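Local coordinates for protein anti-H(O) lectin 1 (Ulex europaeus, PDB 1FX5) that binds L-fucose, recognising the O(H) blood-group antigen, as a dimeric legume lectin that carries calcium and manganese ions, at residues 70-75 against 168-173; 156-161 against 185-190. All coordinates share one frame; numbering follows the deposited sequence.

Interaction 1. Residues 70-75 against 168-173; sequences TSFSFF and ANVEII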
loop_
_atom_site.group_PDB
_atom_site.type_symbol
_atom_site.label_atom_id
_atom_site.label_comp_id
_atom_site.label_asym_id
_atom_site.label_seq_id
_atom_site.Cartn_x
_atom_site.Cartn_y
_atom_site.Cartn_z
ATOM N N THR A 70 14.031 4.869 4.758
ATOM C CA THR A 70 13.525 3.634 5.345
ATOM C C THR A 70 14.444 3.266 6.520
ATOM O O THR A 70 15.643 3.612 6.526
ATOM C CB THR A 70 13.490 2.478 4.301
ATOM O OG1 THR A 70 12.713 1.385 4.799
ATOM C CG2 THR A 70 14.888 1.963 3.989
ATOM N N SER A 71 13.872 2.640 7.541
ATOM C CA SER A 71 14.650 2.229 8.699
ATOM C C SER A 71 14.064 0.922 9.232
ATOM O O SER A 71 12.847 0.687 9.135
ATOM C CB SER A 71 14.653 3.321 9.785
ATOM O OG SER A 71 13.339 3.630 10.190
ATOM N N PHE A 72 14.937 0.062 9.749
ATOM C CA PHE A 72 14.544 -1.231 10.300
ATOM C C PHE A 72 15.654 -1.794 11.190
ATOM O O PHE A 72 16.823 -1.377 11.106
ATOM C CB PHE A 72 14.211 -2.232 9.169
ATOM C CG PHE A 72 15.358 -2.501 8.225
ATOM C CD1 PHE A 72 16.262 -3.525 8.481
ATOM C CD2 PHE A 72 15.550 -1.710 7.099
ATOM C CE1 PHE A 72 17.343 -3.760 7.633
ATOM C CE2 PHE A 72 16.633 -1.937 6.239
ATOM C CZ PHE A 72 17.534 -2.959 6.504
ATOM N N SER A 73 15.280 -2.712 12.073
ATOM C CA SER A 73 16.219 -3.365 12.983
ATOM C C SER A 73 16.248 -4.848 12.605
ATOM O O SER A 73 15.201 -5.435 12.292
ATOM C CB SER A 73 15.749 -3.213 14.432
ATOM O OG SER A 73 15.763 -1.846 14.815
ATOM N N PHE A 74 17.423 -5.464 12.651
ATOM C CA PHE A 74 17.516 -6.875 12.301
ATOM C C PHE A 74 18.563 -7.595 13.193
ATOM O O PHE A 74 19.302 -6.953 13.963
ATOM C CB PHE A 74 17.879 -7.005 10.798
ATOM C CG PHE A 74 19.361 -6.843 10.497
ATOM C CD1 PHE A 74 20.210 -7.937 10.482
ATOM C CD2 PHE A 74 19.897 -5.600 10.234
ATOM C CE1 PHE A 74 21.569 -7.799 10.216
ATOM C CE2 PHE A 74 21.253 -5.444 9.963
ATOM C CZ PHE A 74 22.095 -6.550 9.956
ATOM N N PHE A 75 18.550 -8.923 13.166
ATOM C CA PHE A 75 19.500 -9.715 13.934
ATOM C C PHE A 75 19.648 -11.050 13.197
ATOM O O PHE A 75 18.811 -11.404 12.356
ATOM C CB PHE A 75 19.109 -9.857 15.424
ATOM C CG PHE A 75 17.926 -10.746 15.673
ATOM C CD1 PHE A 75 16.630 -10.254 15.557
ATOM C CD2 PHE A 75 18.106 -12.069 16.051
ATOM C CE1 PHE A 75 15.526 -11.069 15.812
ATOM C CE2 PHE A 75 17.013 -12.886 16.309
ATOM C CZ PHE A 75 15.716 -12.382 16.189
ATOM N N ALA A 168 21.005 -4.677 15.273
ATOM C CA ALA A 168 21.548 -3.559 14.512
ATOM C C ALA A 168 20.395 -2.702 14.003
ATOM O O ALA A 168 19.326 -3.230 13.683
ATOM C CB ALA A 168 22.360 -4.088 13.325
ATOM N N ASN A 169 20.573 -1.380 14.032
ATOM C CA ASN A 169 19.556 -0.447 13.551
ATOM C C ASN A 169 20.117 0.099 12.224
ATOM O O ASN A 169 21.274 0.547 12.163
ATOM C CB ASN A 169 19.345 0.704 14.526
ATOM C CG ASN A 169 18.839 0.238 15.883
ATOM O OD1 ASN A 169 19.153 0.842 16.918
ATOM N ND2 ASN A 169 18.064 -0.838 15.896
ATOM N N VAL A 170 19.310 0.028 11.172
ATOM C CA VAL A 170 19.695 0.502 9.836
ATOM C C VAL A 170 18.860 1.677 9.314
ATOM O O VAL A 170 17.640 1.776 9.550
ATOM C CB VAL A 170 19.575 -0.658 8.783
ATOM C CG1 VAL A 170 19.909 -0.167 7.360
ATOM C CG2 VAL A 170 20.461 -1.829 9.181
ATOM N N GLU A 171 19.517 2.575 8.602
ATOM C CA GLU A 171 18.826 3.715 8.040
ATOM C C GLU A 171 19.354 3.935 6.617
ATOM O O GLU A 171 20.574 4.054 6.414
ATOM C CB GLU A 171 19.019 4.957 8.887
ATOM C CG GLU A 171 18.126 6.070 8.425
ATOM C CD GLU A 171 18.212 7.280 9.316
ATOM O OE1 GLU A 171 18.402 7.095 10.545
ATOM O OE2 GLU A 171 18.095 8.409 8.785
ATOM N N ILE A 172 18.435 3.961 5.649
ATOM C CA ILE A 172 18.764 4.157 4.235
ATOM C C ILE A 172 17.999 5.364 3.696
ATOM O O ILE A 172 16.764 5.450 3.837
ATOM C CB ILE A 172 18.424 2.888 3.390
ATOM C CG1 ILE A 172 19.139 1.678 3.982
ATOM C CG2 ILE A 172 18.903 3.061 1.936
ATOM C CD1 ILE A 172 18.757 0.355 3.347
ATOM N N ILE A 173 18.711 6.256 3.016
ATOM C CA ILE A 173 18.104 7.465 2.462
ATOM C C ILE A 173 18.458 7.775 1.002
ATOM O O ILE A 173 19.619 7.604 0.577
ATOM C CB ILE A 173 18.606 8.708 3.285
ATOM C CG1 ILE A 173 18.192 8.595 4.747
ATOM C CG2 ILE A 173 18.103 10.022 2.698
ATOM C CD1 ILE A 173 19.020 9.479 5.656
#
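Val170 packs against Phe72 and Phe74 in the back sheet of the legume lectin beta-sandwich, where strand 70-75 runs antiparallel to 168-173; Thr70 with Ile172, Phe72 with Val170 and Phe74 with Ala168 are hydrogen-bonded pairs, each with two N-H...O bonds. Val170 is the central bump: its CB stands over one face of the Phe72 ring, 4.0 Å from the centroid and offset toward the rim, a CH-pi contact. Val170 CG1, anti to the backbone N (chi1 177°), packs 3.8 Å from Phe72 CZ, while CG2 lies between the two rings, near Phe72 CE1 and in plane at the edge of Phe74, 3.8 Å from Phe74 CE2. The small Ala168 has its CB 3.8 Å from Phe74 CE2. At the other end, Thr70 CG2 nestles 3.7 Å from Ile172 CB, and Ile172 CD1 fills in at the edge of Phe72. This apolar face meets Phe91, Val124 and Phe126 of the opposing sheet; the Thr70 hydroxyl is satisfied by Tyr232 O and Trp231 NE1. On the reverse face the partly exposed Ser71, Ser73, Asn169 and Glu171 are polar; Asn169 ND2 gives Ser73 OG a weak, bent hydrogen bond of 2.7 Å, 115° at the hydrogen.

Interaction 2. Residues 156-161 against 185-190; sequences ERWNKR and LTYPSD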
loop_
_atom_site.group_PDB
_atom_site.type_symbol
_atom_site.label_atom_id
_atom_site.label_comp_id
_atom_site.label_asym_id
_atom_site.label_seq_id
_atom_site.Cartn_x
_atom_site.Cartn_y
_atom_site.Cartn_z
ATOM N N GLU A 156 31.993 -1.098 2.008
ATOM C CA GLU A 156 32.786 -0.740 3.185
ATOM C C GLU A 156 32.882 -1.955 4.100
ATOM O O GLU A 156 31.919 -2.735 4.230
ATOM C CB GLU A 156 32.176 0.440 3.963
ATOM C CG GLU A 156 32.027 1.765 3.166
ATOM C CD GLU A 156 33.344 2.526 2.926
ATOM O OE1 GLU A 156 34.323 2.334 3.681
ATOM O OE2 GLU A 156 33.397 3.336 1.976
ATOM N N ARG A 157 34.028 -2.098 4.751
ATOM C CA ARG A 157 34.277 -3.214 5.673
ATOM C C ARG A 157 33.289 -3.238 6.837
ATOM O O ARG A 157 33.090 -2.224 7.483
ATOM C CB ARG A 157 35.693 -3.122 6.245
ATOM C CG ARG A 157 36.096 -4.352 7.003
ATOM C CD ARG A 157 37.580 -4.320 7.246
ATOM N NE ARG A 157 38.093 -5.621 7.658
ATOM C CZ ARG A 157 39.319 -6.060 7.372
ATOM N NH1 ARG A 157 40.164 -5.303 6.665
ATOM N NH2 ARG A 157 39.701 -7.259 7.799
ATOM N N TRP A 158 32.792 -4.426 7.176
ATOM C CA TRP A 158 31.831 -4.606 8.260
ATOM C C TRP A 158 32.203 -5.765 9.192
ATOM O O TRP A 158 32.387 -6.892 8.741
ATOM C CB TRP A 158 30.436 -4.880 7.638
ATOM C CG TRP A 158 29.296 -5.346 8.599
ATOM C CD1 TRP A 158 29.023 -4.873 9.863
ATOM C CD2 TRP A 158 28.260 -6.313 8.312
ATOM N NE1 TRP A 158 27.887 -5.473 10.368
ATOM C CE2 TRP A 158 27.406 -6.362 9.440
ATOM C CE3 TRP A 158 27.982 -7.128 7.209
ATOM C CZ2 TRP A 158 26.283 -7.207 9.496
ATOM C CZ3 TRP A 158 26.872 -7.958 7.262
ATOM C CH2 TRP A 158 26.030 -7.996 8.403
ATOM N N ASN A 159 32.346 -5.496 10.485
ATOM C CA ASN A 159 32.683 -6.563 11.427
ATOM C C ASN A 159 31.341 -7.059 11.981
ATOM O O ASN A 159 30.828 -6.527 12.973
ATOM C CB ASN A 159 33.576 -6.038 12.543
ATOM C CG ASN A 159 34.933 -5.584 12.027
ATOM O OD1 ASN A 159 35.407 -4.510 12.374
ATOM N ND2 ASN A 159 35.549 -6.388 11.164
ATOM N N LYS A 160 30.774 -8.049 11.292
ATOM C CA LYS A 160 29.485 -8.661 11.643
ATOM C C LYS A 160 29.393 -9.242 13.063
ATOM O O LYS A 160 30.363 -9.785 13.580
ATOM C CB LYS A 160 29.110 -9.730 10.581
ATOM C CG LYS A 160 30.199 -10.801 10.359
ATOM C CD LYS A 160 29.770 -11.875 9.375
ATOM C CE LYS A 160 30.671 -13.100 9.486
ATOM N NZ LYS A 160 30.268 -14.205 8.583
ATOM N N ARG A 161 28.204 -9.148 13.661
ATOM C CA ARG A 161 27.933 -9.646 15.003
ATOM C C ARG A 161 26.669 -10.495 14.899
ATOM O O ARG A 161 25.773 -10.142 14.131
ATOM C CB ARG A 161 27.677 -8.477 15.960
ATOM C CG ARG A 161 28.864 -7.560 16.180
ATOM C CD ARG A 161 28.580 -6.499 17.236
ATOM N NE ARG A 161 29.734 -5.611 17.400
ATOM C CZ ARG A 161 29.737 -4.450 18.050
ATOM N NH1 ARG A 161 28.642 -3.992 18.631
ATOM N NH2 ARG A 161 30.855 -3.728 18.089
ATOM N N LEU A 185 24.622 1.565 9.340
ATOM C CA LEU A 185 24.280 0.543 10.304
ATOM C C LEU A 185 24.879 0.919 11.664
ATOM O O LEU A 185 26.007 1.392 11.723
ATOM C CB LEU A 185 24.816 -0.807 9.822
ATOM C CG LEU A 185 24.686 -2.031 10.751
ATOM C CD1 LEU A 185 24.646 -3.330 9.911
ATOM C CD2 LEU A 185 25.856 -2.052 11.780
ATOM N N THR A 186 24.111 0.758 12.737
ATOM C CA THR A 186 24.603 1.082 14.065
ATOM C C THR A 186 24.251 0.010 15.099
ATOM O O THR A 186 23.135 -0.529 15.096
ATOM C CB THR A 186 24.032 2.430 14.561
ATOM O OG1 THR A 186 24.448 3.476 13.672
ATOM C CG2 THR A 186 24.521 2.746 16.007
ATOM N N TYR A 187 25.235 -0.377 15.910
ATOM C CA TYR A 187 25.017 -1.383 16.962
ATOM C C TYR A 187 24.858 -0.503 18.212
ATOM O O TYR A 187 25.828 0.092 18.682
ATOM C CB TYR A 187 26.226 -2.321 17.107
ATOM C CG TYR A 187 26.333 -3.374 16.018
ATOM C CD1 TYR A 187 25.438 -4.434 15.949
ATOM C CD2 TYR A 187 27.339 -3.314 15.071
ATOM C CE1 TYR A 187 25.549 -5.418 14.957
ATOM C CE2 TYR A 187 27.459 -4.278 14.082
ATOM C CZ TYR A 187 26.565 -5.324 14.029
ATOM O OH TYR A 187 26.720 -6.273 13.051
ATOM N N PRO A 188 23.622 -0.347 18.713
ATOM C CA PRO A 188 23.344 0.474 19.892
ATOM C C PRO A 188 24.083 0.120 21.186
ATOM O O PRO A 188 24.260 0.985 22.048
ATOM C CB PRO A 188 21.828 0.358 20.044
ATOM C CG PRO A 188 21.526 -0.979 19.445
ATOM C CD PRO A 188 22.387 -0.982 18.218
ATOM N N SER A 189 24.560 -1.120 21.299
ATOM C CA SER A 189 25.278 -1.562 22.494
ATOM C C SER A 189 26.555 -0.772 22.769
ATOM O O SER A 189 26.873 -0.463 23.928
ATOM C CB SER A 189 25.637 -3.037 22.392
ATOM O OG SER A 189 26.692 -3.218 21.469
ATOM N N ASP A 190 27.297 -0.462 21.713
ATOM C CA ASP A 190 28.540 0.288 21.882
ATOM C C ASP A 190 28.655 1.460 20.931
ATOM O O ASP A 190 29.698 2.090 20.860
ATOM C CB ASP A 190 29.774 -0.626 21.771
ATOM C CG ASP A 190 29.972 -1.203 20.364
ATOM O OD1 ASP A 190 31.087 -1.733 20.125
ATOM O OD2 ASP A 190 29.033 -1.143 19.520
HETATM O O HOH W 1 24.766 -7.893 12.754
HETATM O O HOH W 2 26.103 -5.015 19.514
#
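Arg161 lays its side chain over one face of Tyr187, joining the loop that follows strand 154-157 to Tyr187 and the turn after it, and so spanning the two sheets of the legume lectin beta-sandwich. The chain starts at the phenol end: CB is 3.8 Å from Tyr187 OH, and CG, anti to the carbonyl carbon (chi1 -65°), is 3.9 Å from Tyr187 CZ. CD then sits squarely over the ring, 3.8 Å from its centroid, a CH-pi contact. The guanidinium continues past the centre, with CZ 4.5 Å from the Tyr187 centroid and the two planes 24° apart, an off-centre cation-pi stack. Its tip ends in a two-pronged salt bridge. NH1 reaches Asp190 OD2 (3.0 Å) from above the carboxylate plane, NH2 donates to Asp190 OD1 (2.9 Å) from the syn side, somewhat out of that plane, and a water joins NH1 to Ser189 OG. Asp190 OD2 also accepts from Thr192 N, which helps to fix the carboxylate. Tyrosine supplies a broad face and a polar tip: Trp158, close to the manganese ligand His142, donates from NE1 to Tyr187 OH over 3.0 Å. Arg161 N adds a weak bond to the same oxygen, which also lies 2.6 Å from a water that donates to Arg161 O.

How the interactions relate
Going from the N terminus, the chain passes 70-75, then 156-161, then 168-173 and finally 185-190, so the two contacts cross. Interaction 1 closes a 92-residue loop that holds strands 88-94, 122-127, 142-147 and 154-157 and the residues binding manganese and calcium. Interaction 2 leaves from inside that loop and closes a 23-residue one that holds strand 168-175 and the start of strand 180-187. The first is pairing within the back sheet; the second ties the loop beyond strand 154-157, close to the metals, to the neighbouring back strand. They touch directly because strands 168-175 and 180-187 are adjacent: Thr186 N probably hydrogen-bonds to Asn169 O (2.9 Å), and Ala168 CB packs 3.8 Å from Tyr187 CE1.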